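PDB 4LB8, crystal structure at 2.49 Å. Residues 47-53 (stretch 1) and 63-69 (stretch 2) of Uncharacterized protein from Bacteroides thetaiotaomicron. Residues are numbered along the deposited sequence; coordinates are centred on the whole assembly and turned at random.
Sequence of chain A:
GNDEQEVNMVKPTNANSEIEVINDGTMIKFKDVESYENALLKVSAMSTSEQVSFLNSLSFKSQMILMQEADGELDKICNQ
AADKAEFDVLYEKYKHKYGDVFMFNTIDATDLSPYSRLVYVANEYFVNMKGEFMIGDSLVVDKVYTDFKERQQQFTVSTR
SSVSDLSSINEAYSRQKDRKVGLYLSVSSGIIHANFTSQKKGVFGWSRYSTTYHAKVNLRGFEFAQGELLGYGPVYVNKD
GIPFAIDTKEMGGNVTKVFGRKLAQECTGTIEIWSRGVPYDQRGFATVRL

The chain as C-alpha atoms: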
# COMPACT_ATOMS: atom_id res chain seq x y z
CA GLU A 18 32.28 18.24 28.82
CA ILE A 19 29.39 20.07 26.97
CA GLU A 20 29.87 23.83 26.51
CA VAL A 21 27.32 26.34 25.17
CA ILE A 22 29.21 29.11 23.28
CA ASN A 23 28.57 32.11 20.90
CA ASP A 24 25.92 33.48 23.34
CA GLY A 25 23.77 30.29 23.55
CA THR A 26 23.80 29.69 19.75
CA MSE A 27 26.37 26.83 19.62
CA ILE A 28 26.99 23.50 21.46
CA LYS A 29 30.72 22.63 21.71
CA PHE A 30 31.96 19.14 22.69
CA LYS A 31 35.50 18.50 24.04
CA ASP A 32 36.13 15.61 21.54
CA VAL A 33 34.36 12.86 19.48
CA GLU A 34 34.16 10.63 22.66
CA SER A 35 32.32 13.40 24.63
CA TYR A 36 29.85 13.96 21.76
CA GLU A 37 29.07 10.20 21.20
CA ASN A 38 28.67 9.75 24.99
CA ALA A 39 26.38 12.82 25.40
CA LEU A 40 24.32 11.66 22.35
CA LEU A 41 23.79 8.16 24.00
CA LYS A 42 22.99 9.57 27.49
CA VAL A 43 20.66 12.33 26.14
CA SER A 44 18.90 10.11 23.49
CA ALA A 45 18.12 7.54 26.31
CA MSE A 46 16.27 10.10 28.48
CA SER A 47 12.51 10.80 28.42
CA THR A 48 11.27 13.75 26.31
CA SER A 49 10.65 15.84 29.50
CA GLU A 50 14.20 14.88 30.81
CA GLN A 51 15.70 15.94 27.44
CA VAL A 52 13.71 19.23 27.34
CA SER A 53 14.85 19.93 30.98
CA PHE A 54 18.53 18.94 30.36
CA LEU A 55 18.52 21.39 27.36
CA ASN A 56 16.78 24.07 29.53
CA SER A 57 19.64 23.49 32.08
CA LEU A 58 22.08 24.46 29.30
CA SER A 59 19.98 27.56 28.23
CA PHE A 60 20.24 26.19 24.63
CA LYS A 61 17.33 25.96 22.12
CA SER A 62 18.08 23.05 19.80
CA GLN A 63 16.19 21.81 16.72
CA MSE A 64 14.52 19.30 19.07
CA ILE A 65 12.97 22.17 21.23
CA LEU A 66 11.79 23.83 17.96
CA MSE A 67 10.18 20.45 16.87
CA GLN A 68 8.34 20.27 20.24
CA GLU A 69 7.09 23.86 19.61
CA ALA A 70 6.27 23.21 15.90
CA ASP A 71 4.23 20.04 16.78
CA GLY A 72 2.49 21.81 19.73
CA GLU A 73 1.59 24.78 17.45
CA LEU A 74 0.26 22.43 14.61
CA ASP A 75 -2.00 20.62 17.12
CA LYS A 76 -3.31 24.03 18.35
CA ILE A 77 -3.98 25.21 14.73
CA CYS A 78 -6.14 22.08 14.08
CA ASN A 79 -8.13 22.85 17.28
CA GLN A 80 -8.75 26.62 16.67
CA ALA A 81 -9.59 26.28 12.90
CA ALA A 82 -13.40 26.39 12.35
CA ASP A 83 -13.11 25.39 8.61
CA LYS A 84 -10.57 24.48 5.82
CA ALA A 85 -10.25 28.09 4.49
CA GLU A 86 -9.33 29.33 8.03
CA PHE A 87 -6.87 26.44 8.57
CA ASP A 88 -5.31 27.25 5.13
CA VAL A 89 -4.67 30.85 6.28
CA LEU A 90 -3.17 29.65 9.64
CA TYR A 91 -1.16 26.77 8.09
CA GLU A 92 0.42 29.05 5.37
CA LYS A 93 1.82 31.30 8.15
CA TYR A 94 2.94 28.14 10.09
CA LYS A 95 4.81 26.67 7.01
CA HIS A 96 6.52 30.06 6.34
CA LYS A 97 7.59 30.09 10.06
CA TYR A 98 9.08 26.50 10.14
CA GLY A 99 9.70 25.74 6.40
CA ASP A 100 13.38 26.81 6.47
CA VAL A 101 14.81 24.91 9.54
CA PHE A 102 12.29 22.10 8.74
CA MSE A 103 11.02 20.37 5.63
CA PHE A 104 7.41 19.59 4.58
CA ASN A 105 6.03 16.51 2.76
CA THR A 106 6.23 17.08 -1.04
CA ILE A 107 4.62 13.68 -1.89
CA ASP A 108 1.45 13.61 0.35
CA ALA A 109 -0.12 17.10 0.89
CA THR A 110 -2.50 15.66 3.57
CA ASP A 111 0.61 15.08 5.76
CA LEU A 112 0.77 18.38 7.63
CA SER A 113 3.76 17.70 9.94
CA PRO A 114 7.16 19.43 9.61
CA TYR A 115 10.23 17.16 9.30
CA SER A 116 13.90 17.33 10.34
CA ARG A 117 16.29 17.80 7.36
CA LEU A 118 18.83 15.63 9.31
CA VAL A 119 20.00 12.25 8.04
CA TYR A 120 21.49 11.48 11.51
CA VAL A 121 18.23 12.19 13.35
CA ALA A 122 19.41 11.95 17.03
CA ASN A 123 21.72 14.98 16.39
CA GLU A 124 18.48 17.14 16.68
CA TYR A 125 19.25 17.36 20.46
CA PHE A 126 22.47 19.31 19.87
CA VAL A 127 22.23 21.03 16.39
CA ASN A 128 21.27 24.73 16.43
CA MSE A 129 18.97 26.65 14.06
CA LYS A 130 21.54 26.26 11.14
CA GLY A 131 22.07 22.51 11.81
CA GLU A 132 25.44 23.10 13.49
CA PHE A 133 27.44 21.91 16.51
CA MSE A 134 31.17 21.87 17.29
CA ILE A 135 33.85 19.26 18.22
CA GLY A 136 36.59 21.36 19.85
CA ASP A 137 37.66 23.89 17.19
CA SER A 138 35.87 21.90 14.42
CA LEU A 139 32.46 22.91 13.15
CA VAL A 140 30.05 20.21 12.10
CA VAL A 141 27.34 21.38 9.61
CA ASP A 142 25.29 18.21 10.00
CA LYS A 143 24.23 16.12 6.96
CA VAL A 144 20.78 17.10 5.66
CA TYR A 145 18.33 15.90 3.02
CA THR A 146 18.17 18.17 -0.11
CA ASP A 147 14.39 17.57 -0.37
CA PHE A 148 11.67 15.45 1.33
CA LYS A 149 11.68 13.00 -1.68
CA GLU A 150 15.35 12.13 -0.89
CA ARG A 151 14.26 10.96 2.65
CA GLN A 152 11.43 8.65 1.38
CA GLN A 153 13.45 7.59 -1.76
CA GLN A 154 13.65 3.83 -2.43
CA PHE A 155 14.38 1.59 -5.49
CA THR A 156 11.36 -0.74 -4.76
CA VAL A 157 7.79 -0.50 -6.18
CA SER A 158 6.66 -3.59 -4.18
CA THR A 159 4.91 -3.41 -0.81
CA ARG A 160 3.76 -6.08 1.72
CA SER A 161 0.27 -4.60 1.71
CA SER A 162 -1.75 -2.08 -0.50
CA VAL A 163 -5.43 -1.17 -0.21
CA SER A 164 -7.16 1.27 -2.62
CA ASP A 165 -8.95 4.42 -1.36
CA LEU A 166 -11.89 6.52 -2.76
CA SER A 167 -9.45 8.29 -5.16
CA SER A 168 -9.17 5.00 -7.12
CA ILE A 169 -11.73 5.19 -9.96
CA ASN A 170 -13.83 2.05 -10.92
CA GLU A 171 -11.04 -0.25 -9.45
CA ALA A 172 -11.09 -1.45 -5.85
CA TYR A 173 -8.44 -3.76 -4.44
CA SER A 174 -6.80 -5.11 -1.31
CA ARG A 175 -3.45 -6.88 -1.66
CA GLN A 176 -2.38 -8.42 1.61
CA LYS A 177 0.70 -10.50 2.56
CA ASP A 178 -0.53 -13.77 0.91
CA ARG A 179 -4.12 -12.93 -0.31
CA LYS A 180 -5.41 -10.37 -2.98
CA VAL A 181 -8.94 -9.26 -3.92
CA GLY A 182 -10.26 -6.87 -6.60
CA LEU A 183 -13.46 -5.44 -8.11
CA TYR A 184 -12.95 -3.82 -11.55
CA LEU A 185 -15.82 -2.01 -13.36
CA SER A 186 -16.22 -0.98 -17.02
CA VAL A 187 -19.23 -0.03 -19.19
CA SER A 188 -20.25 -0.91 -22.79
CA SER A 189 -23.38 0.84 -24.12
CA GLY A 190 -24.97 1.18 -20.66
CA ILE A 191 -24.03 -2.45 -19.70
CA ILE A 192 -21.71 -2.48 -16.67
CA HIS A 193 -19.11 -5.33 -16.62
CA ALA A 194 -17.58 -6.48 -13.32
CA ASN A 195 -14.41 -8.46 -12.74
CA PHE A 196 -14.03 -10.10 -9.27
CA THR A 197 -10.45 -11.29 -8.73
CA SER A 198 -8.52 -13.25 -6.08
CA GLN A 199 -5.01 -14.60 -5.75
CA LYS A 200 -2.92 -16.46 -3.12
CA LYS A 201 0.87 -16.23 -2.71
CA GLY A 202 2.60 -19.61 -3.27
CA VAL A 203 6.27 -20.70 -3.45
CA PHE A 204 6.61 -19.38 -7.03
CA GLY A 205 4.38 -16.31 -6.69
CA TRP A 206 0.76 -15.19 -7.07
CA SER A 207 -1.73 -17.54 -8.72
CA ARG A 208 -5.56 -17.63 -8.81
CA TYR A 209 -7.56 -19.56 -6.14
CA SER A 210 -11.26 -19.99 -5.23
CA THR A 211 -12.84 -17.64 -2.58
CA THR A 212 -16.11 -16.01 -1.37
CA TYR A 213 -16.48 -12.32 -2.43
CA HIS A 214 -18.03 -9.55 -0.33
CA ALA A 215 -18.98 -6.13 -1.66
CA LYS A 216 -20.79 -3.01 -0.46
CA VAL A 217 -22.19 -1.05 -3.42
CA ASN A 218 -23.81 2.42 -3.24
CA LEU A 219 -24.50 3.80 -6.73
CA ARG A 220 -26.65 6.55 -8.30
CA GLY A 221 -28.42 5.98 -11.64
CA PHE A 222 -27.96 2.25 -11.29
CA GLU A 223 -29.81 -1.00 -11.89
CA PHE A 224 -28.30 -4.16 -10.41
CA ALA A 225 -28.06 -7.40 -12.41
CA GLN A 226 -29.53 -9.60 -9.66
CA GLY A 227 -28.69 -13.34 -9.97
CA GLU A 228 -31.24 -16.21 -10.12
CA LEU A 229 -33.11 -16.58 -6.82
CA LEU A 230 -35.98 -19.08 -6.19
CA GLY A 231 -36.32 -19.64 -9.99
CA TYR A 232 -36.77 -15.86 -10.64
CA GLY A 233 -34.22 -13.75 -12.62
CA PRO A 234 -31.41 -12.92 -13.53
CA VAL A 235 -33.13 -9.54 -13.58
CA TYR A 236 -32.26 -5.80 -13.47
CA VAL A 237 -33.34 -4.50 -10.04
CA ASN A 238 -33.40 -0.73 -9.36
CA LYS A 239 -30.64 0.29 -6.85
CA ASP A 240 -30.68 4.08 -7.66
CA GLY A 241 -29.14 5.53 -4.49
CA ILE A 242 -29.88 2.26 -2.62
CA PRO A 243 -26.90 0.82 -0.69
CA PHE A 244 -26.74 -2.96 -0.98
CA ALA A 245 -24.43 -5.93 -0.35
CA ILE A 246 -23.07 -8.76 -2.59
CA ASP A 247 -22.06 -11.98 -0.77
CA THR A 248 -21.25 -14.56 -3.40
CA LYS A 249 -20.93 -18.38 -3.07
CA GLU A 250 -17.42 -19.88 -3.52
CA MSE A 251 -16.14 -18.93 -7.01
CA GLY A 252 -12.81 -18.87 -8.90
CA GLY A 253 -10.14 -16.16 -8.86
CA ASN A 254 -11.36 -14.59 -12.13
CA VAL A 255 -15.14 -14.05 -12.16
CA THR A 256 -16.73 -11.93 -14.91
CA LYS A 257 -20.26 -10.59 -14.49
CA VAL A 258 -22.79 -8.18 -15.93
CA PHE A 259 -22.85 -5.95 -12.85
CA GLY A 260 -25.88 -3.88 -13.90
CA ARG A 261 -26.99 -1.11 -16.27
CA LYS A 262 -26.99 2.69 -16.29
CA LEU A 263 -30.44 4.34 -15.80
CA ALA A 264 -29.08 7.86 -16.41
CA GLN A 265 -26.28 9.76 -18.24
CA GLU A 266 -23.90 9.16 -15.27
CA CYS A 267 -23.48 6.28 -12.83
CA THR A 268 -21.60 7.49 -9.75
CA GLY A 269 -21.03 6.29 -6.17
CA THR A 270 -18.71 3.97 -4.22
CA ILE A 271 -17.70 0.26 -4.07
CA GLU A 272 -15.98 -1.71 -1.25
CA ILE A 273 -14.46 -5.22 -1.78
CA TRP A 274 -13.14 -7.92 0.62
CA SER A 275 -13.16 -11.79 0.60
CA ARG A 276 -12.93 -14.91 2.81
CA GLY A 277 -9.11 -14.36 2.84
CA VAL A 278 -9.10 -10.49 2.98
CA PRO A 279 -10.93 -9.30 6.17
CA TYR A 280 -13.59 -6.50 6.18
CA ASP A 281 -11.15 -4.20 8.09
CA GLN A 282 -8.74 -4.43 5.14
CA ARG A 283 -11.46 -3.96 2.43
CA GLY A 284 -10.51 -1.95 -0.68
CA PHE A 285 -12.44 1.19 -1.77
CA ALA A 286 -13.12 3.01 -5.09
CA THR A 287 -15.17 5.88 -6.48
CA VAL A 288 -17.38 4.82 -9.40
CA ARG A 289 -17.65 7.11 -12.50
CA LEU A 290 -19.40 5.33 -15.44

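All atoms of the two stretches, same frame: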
# COMPACT_ATOMS: atom_id res chain seq x y z
N SER A 47 13.90 10.57 28.82
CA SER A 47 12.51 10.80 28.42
C SER A 47 12.45 12.19 27.79
O SER A 47 13.34 13.01 28.07
CB SER A 47 11.58 10.70 29.61
OG SER A 47 11.82 11.74 30.53
N THR A 48 11.42 12.46 26.98
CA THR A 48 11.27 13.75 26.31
C THR A 48 11.38 14.89 27.30
O THR A 48 12.20 15.79 27.07
CB THR A 48 9.97 13.80 25.53
OG1 THR A 48 9.97 12.73 24.57
CG2 THR A 48 9.78 15.13 24.81
N SER A 49 10.63 14.83 28.44
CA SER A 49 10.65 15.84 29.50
C SER A 49 12.08 16.01 30.06
O SER A 49 12.53 17.16 30.21
CB SER A 49 9.66 15.49 30.62
OG SER A 49 9.67 14.12 30.98
N GLU A 50 12.81 14.88 30.31
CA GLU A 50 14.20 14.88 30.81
C GLU A 50 15.12 15.57 29.81
O GLU A 50 16.01 16.32 30.22
CB GLU A 50 14.71 13.45 31.06
CG GLU A 50 14.10 12.74 32.26
CD GLU A 50 14.60 11.32 32.46
OE1 GLU A 50 14.72 10.58 31.45
OE2 GLU A 50 14.87 10.94 33.62
N GLN A 51 14.91 15.32 28.51
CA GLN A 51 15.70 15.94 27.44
C GLN A 51 15.44 17.43 27.35
O GLN A 51 16.40 18.19 27.24
CB GLN A 51 15.39 15.29 26.10
CG GLN A 51 15.86 13.88 25.98
CD GLN A 51 15.17 13.22 24.85
OE1 GLN A 51 14.27 13.80 24.23
NE2 GLN A 51 15.56 11.99 24.56
N VAL A 52 14.14 17.83 27.38
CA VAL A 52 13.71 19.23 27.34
C VAL A 52 14.31 19.96 28.55
O VAL A 52 14.86 21.04 28.37
CB VAL A 52 12.16 19.39 27.24
CG1 VAL A 52 11.75 20.86 27.25
CG2 VAL A 52 11.60 18.71 26.00
N SER A 53 14.29 19.34 29.76
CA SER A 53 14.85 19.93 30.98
C SER A 53 16.36 19.99 30.98
O SER A 53 16.91 20.99 31.47
CB SER A 53 14.37 19.18 32.22
OG SER A 53 12.98 19.41 32.37
N GLN A 63 17.19 22.16 17.71
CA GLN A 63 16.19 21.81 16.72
C GLN A 63 15.11 20.93 17.32
O GLN A 63 13.95 21.04 16.90
CB GLN A 63 16.83 21.13 15.54
CG GLN A 63 17.23 22.15 14.51
CD GLN A 63 17.68 21.53 13.24
OE1 GLN A 63 17.20 20.45 12.83
NE2 GLN A 63 18.55 22.25 12.55
N MSE A 64 15.47 20.13 18.34
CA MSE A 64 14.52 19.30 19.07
C MSE A 64 13.46 20.18 19.78
O MSE A 64 12.27 19.87 19.67
CB MSE A 64 15.24 18.39 20.06
CG MSE A 64 14.33 17.32 20.62
SE MSE A 64 13.91 17.45 22.53
CE MSE A 64 13.20 19.01 22.71
N ILE A 65 13.88 21.26 20.50
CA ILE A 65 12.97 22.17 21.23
C ILE A 65 12.04 22.85 20.22
O ILE A 65 10.83 22.97 20.48
CB ILE A 65 13.72 23.20 22.14
CG1 ILE A 65 14.71 22.53 23.14
CG2 ILE A 65 12.77 24.22 22.82
CD1 ILE A 65 14.11 21.72 24.37
N LEU A 66 12.57 23.24 19.05
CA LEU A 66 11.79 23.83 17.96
C LEU A 66 10.74 22.83 17.44
O LEU A 66 9.64 23.25 17.15
CB LEU A 66 12.71 24.31 16.82
CG LEU A 66 12.08 25.25 15.81
CD1 LEU A 66 11.74 26.59 16.45
CD2 LEU A 66 12.98 25.43 14.61
N MSE A 67 11.08 21.53 17.32
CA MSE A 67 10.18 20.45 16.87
C MSE A 67 9.05 20.27 17.88
O MSE A 67 7.89 20.13 17.48
CB MSE A 67 10.96 19.14 16.66
CG MSE A 67 10.13 18.02 15.99
SE MSE A 67 9.44 18.49 14.22
CE MSE A 67 10.92 17.81 13.12
N GLN A 68 9.36 20.31 19.19
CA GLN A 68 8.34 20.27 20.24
C GLN A 68 7.34 21.42 20.02
O GLN A 68 6.12 21.19 19.98
CB GLN A 68 8.98 20.41 21.64
CG GLN A 68 9.81 19.25 22.11
CD GLN A 68 9.00 18.19 22.82
OE1 GLN A 68 8.85 17.07 22.31
NE2 GLN A 68 8.52 18.50 24.03
N GLU A 69 7.86 22.65 19.84
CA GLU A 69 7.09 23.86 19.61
C GLU A 69 6.25 23.78 18.33
O GLU A 69 5.07 24.13 18.36
CB GLU A 69 8.03 25.07 19.52
CG GLU A 69 8.67 25.47 20.83
CD GLU A 69 9.54 26.71 20.76
OE1 GLU A 69 9.61 27.34 19.67
OE2 GLU A 69 10.15 27.07 21.80

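The two helices, 48-53 and 63-69, cross at an angle of 124° with their axes 10.8 Å apart at closest approach, and the closest contacts between them are made by side chains. No hydrogen bond joins them; the contact is one of packing and buries 224 Å², counting both sides.

Ser 47 makes no contact with stretch 2 but sets up the start of the first helix. As the N-cap residue it accepts the bond from Gln 51 N to its carbonyl O (2.8 Å), while its own backbone N donates to Glu 50 OE1 at 2.8 Å, with the Glu 50 side chain extended back toward the start of the helix.

Thr 48 reaches the second helix through its methyl CG2, which lies 3.3 Å from Gln 68 OE1, and stays partly exposed. Ser 49 points away and, like Glu 50, leaves the partner helix untouched; such polar side chains suit their exposed positions.

Gln 51 points toward stretch 2, and its OE1 lies 4.0 Å from SE of the selenomethionine Met 64. This buried amide is not left wholly unpaired, because NE2 is hydrogen-bonded elsewhere in the structure.

Val 52 is the centre of the contact, with 57 Å² covered by stretch 2. Its CA-to-CB bond points sideways, yet the branched side chain meets three residues: CG2 lies 3.7 Å from Met 64 CE and also 3.7 Å from Gln 68 NE2, while CG1 packs 3.8 Å from Ile 65 CD1. Met 64 points toward stretch 1 and carries its terminal methyl to the valine; Ile 65 starts sideways, but its end comes nearer. The compact valine thus fits where Val 52 CA is 6.8 Å from Ile 65 CA.

Ser 53 turns away from the interface, and its OG donates to Ser 49 O at 3.2 Å within its own helix.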